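Local coordinates for DUF3822 family protein (Bacteroides thetaiotaomicron VPI-5482, PDB 3HRG) that is of unknown function but adopts an actin-like ATPase fold, so may bind a nucleotide, at residues L201-W204 against K205-E208. Sequence-based numbering, arbitrary orientation.
Sequences LYVW and KQLE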
ATOM      1  N   LEU A 201      13.504  -8.188 -11.861  1.00 12.77           N
ATOM      2  CA  LEU A 201      13.941  -9.302 -12.688  1.00 12.76           C
ATOM      3  C   LEU A 201      14.053 -10.612 -11.924  1.00 12.46           C
ATOM      4  O   LEU A 201      13.852 -11.699 -12.512  1.00 11.82           O
ATOM      5  CB  LEU A 201      15.255  -8.971 -13.413  1.00 12.64           C
ATOM      6  CG  LEU A 201      15.172  -7.766 -14.392  1.00 13.93           C
ATOM      7  CD1 LEU A 201      16.559  -7.431 -15.056  1.00 14.55           C
ATOM      8  CD2 LEU A 201      14.103  -7.983 -15.455  1.00 14.88           C
ATOM      9  N   TYR A 202      14.424 -10.530 -10.650  1.00 12.46           N
ATOM     10  CA  TYR A 202      14.504 -11.717  -9.808  1.00 12.35           C
ATOM     11  C   TYR A 202      13.109 -12.361  -9.727  1.00 11.86           C
ATOM     12  O   TYR A 202      12.958 -13.557  -9.934  1.00 11.59           O
ATOM     13  CB  TYR A 202      14.978 -11.389  -8.386  1.00 12.32           C
ATOM     14  CG  TYR A 202      15.046 -12.620  -7.545  1.00 12.29           C
ATOM     15  CD1 TYR A 202      16.172 -13.398  -7.546  1.00 14.23           C
ATOM     16  CD2 TYR A 202      13.960 -13.031  -6.778  1.00 13.84           C
ATOM     17  CE1 TYR A 202      16.232 -14.550  -6.830  1.00 15.77           C
ATOM     18  CE2 TYR A 202      14.014 -14.211  -6.050  1.00 15.67           C
ATOM     19  CZ  TYR A 202      15.156 -14.951  -6.083  1.00 15.28           C
ATOM     20  OH  TYR A 202      15.278 -16.118  -5.368  1.00 19.47           O
ATOM     21  N   VAL A 203      12.115 -11.566  -9.383  1.00 11.87           N
ATOM     22  CA  VAL A 203      10.757 -12.092  -9.262  1.00 12.35           C
ATOM     23  C   VAL A 203      10.226 -12.584 -10.620  1.00 11.59           C
ATOM     24  O   VAL A 203       9.539 -13.573 -10.698  1.00 11.97           O
ATOM     25  CB  VAL A 203       9.792 -11.075  -8.635  1.00 12.84           C
ATOM     26  CG1 VAL A 203       8.347 -11.627  -8.630  1.00 12.50           C
ATOM     27  CG2 VAL A 203      10.274 -10.682  -7.190  1.00 13.01           C
ATOM     28  N   TRP A 204      10.540 -11.880 -11.694  1.00 12.45           N
ATOM     29  CA  TRP A 204      10.107 -12.293 -13.008  1.00 11.58           C
ATOM     30  C   TRP A 204      10.592 -13.714 -13.303  1.00 12.31           C
ATOM     31  O   TRP A 204       9.851 -14.543 -13.836  1.00 10.70           O
ATOM     32  CB  TRP A 204      10.669 -11.339 -14.083  1.00 11.51           C
ATOM     33  CG  TRP A 204       9.990 -11.461 -15.447  1.00 11.01           C
ATOM     34  CD1 TRP A 204      10.275 -12.344 -16.449  1.00 12.76           C
ATOM     35  CD2 TRP A 204       8.937 -10.634 -15.922  1.00 11.30           C
ATOM     36  NE1 TRP A 204       9.416 -12.133 -17.511  1.00 10.70           N
ATOM     37  CE2 TRP A 204       8.599 -11.074 -17.211  1.00 11.46           C
ATOM     38  CE3 TRP A 204       8.212  -9.589 -15.359  1.00 11.15           C
ATOM     39  CZ2 TRP A 204       7.564 -10.496 -17.949  1.00  9.24           C
ATOM     40  CZ3 TRP A 204       7.204  -8.993 -16.097  1.00 12.38           C
ATOM     41  CH2 TRP A 204       6.892  -9.450 -17.395  1.00 10.70           C
ATOM     42  N   LYS A 205      11.876 -13.967 -13.013  1.00 12.21           N
ATOM     43  CA  LYS A 205      12.484 -15.277 -13.272  0.50 12.52           C
ATOM     44  C   LYS A 205      11.926 -16.325 -12.305  1.00 12.21           C
ATOM     45  O   LYS A 205      11.632 -17.446 -12.717  1.00 11.52           O
ATOM     46  CB  LYS A 205      14.021 -15.195 -13.192  0.50 12.78           C
ATOM     47  CG  LYS A 205      14.801 -16.476 -13.573  0.50 14.26           C
ATOM     48  CD  LYS A 205      14.585 -16.892 -15.055  0.50 15.37           C
ATOM     49  CE  LYS A 205      15.297 -18.185 -15.445  0.50 17.41           C
ATOM     50  NZ  LYS A 205      14.877 -19.342 -14.627  0.50 18.67           N
ATOM     51  N   GLN A 206      11.752 -15.950 -11.037  1.00 12.01           N
ATOM     52  CA  GLN A 206      11.226 -16.828 -10.006  1.00 12.07           C
ATOM     53  C   GLN A 206       9.852 -17.408 -10.371  1.00 11.84           C
ATOM     54  O   GLN A 206       9.579 -18.577 -10.124  1.00 10.96           O
ATOM     55  CB  GLN A 206      11.063 -16.049  -8.695  1.00 12.38           C
ATOM     56  CG  GLN A 206      10.613 -16.837  -7.463  1.00 15.26           C
ATOM     57  CD  GLN A 206      10.209 -15.958  -6.260  1.00 18.49           C
ATOM     58  OE1 GLN A 206      10.375 -14.737  -6.250  1.00 23.12           O
ATOM     59  NE2 GLN A 206       9.629 -16.582  -5.270  1.00 21.26           N
ATOM     60  N   LEU A 207       8.997 -16.552 -10.919  1.00 11.29           N
ATOM     61  CA  LEU A 207       7.621 -16.947 -11.286  1.00 11.85           C
ATOM     62  C   LEU A 207       7.471 -17.464 -12.713  1.00 11.78           C
ATOM     63  O   LEU A 207       6.351 -17.757 -13.159  1.00 11.46           O
ATOM     64  CB  LEU A 207       6.721 -15.744 -11.043  1.00 11.48           C
ATOM     65  CG  LEU A 207       6.541 -15.324  -9.579  1.00 12.43           C
ATOM     66  CD1 LEU A 207       5.586 -14.125  -9.461  1.00 14.13           C
ATOM     67  CD2 LEU A 207       6.037 -16.498  -8.808  1.00 12.87           C
ATOM     68  N   GLU A 208       8.606 -17.563 -13.403  1.00 11.67           N
ATOM     69  CA  GLU A 208       8.735 -18.024 -14.779  1.00 12.77           C
ATOM     70  C   GLU A 208       7.834 -17.215 -15.715  1.00 12.46           C
ATOM     71  O   GLU A 208       7.161 -17.791 -16.570  1.00 11.45           O
ATOM     72  CB  GLU A 208       8.481 -19.540 -14.879  1.00 13.58           C
ATOM     73  CG  GLU A 208       9.332 -20.354 -13.869  1.00 15.87           C
ATOM     74  CD  GLU A 208       9.140 -21.854 -13.953  1.00 21.26           C
ATOM     75  OE1 GLU A 208       8.924 -22.420 -15.044  1.00 22.82           O
ATOM     76  OE2 GLU A 208       9.235 -22.487 -12.892  1.00 25.82           O
TER
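Val-203, in the last turn of helix 193-206, meets Leu-207 one turn on, just beyond the helix end, where the chain forms a Schellman motif. Their side chains lie alongside each other and point the same way, with Val-203 CG1 3.8 Å from Leu-207 CD1, an apolar contact. Leu-207 CG, set beside its own backbone N, also packs 3.6 Å from Val-203 O. On the neighbouring helix position, the Gln-206 amide meets the ring of Tyr-202: OE1 comes to 3.7 Å from CE2, with the two planes turned 55° apart. CG of Gln-206 lies opposite its backbone N (chi1 -176°), and the extended chain beyond it carries the amide outward beside the helix, with OE1 on the side of the tyrosine ring.

Three consecutive i to i+4 bonds hold this frame: Lys-205 N to Leu-201 O (3.0 Å), Gln-206 N to Tyr-202 O (2.9 Å) and Leu-207 N to Val-203 O (3.0 Å). Further out, Val-203 is buried against Ile-174, Cys-176 and Leu-184 of the sheet built around strand 162-167, so the helix covers one of the two five-stranded mixed sheets of the actin-like fold. Trp-204 packs on Met-163 and Ile-236 and meets Phe-209 edge-to-face. The Schellman motif rests on the positive phi of Glu-208 (55°) and two bonds back into the last turn, one of them Glu-208 N to Lys-205 O at 3.1 Å.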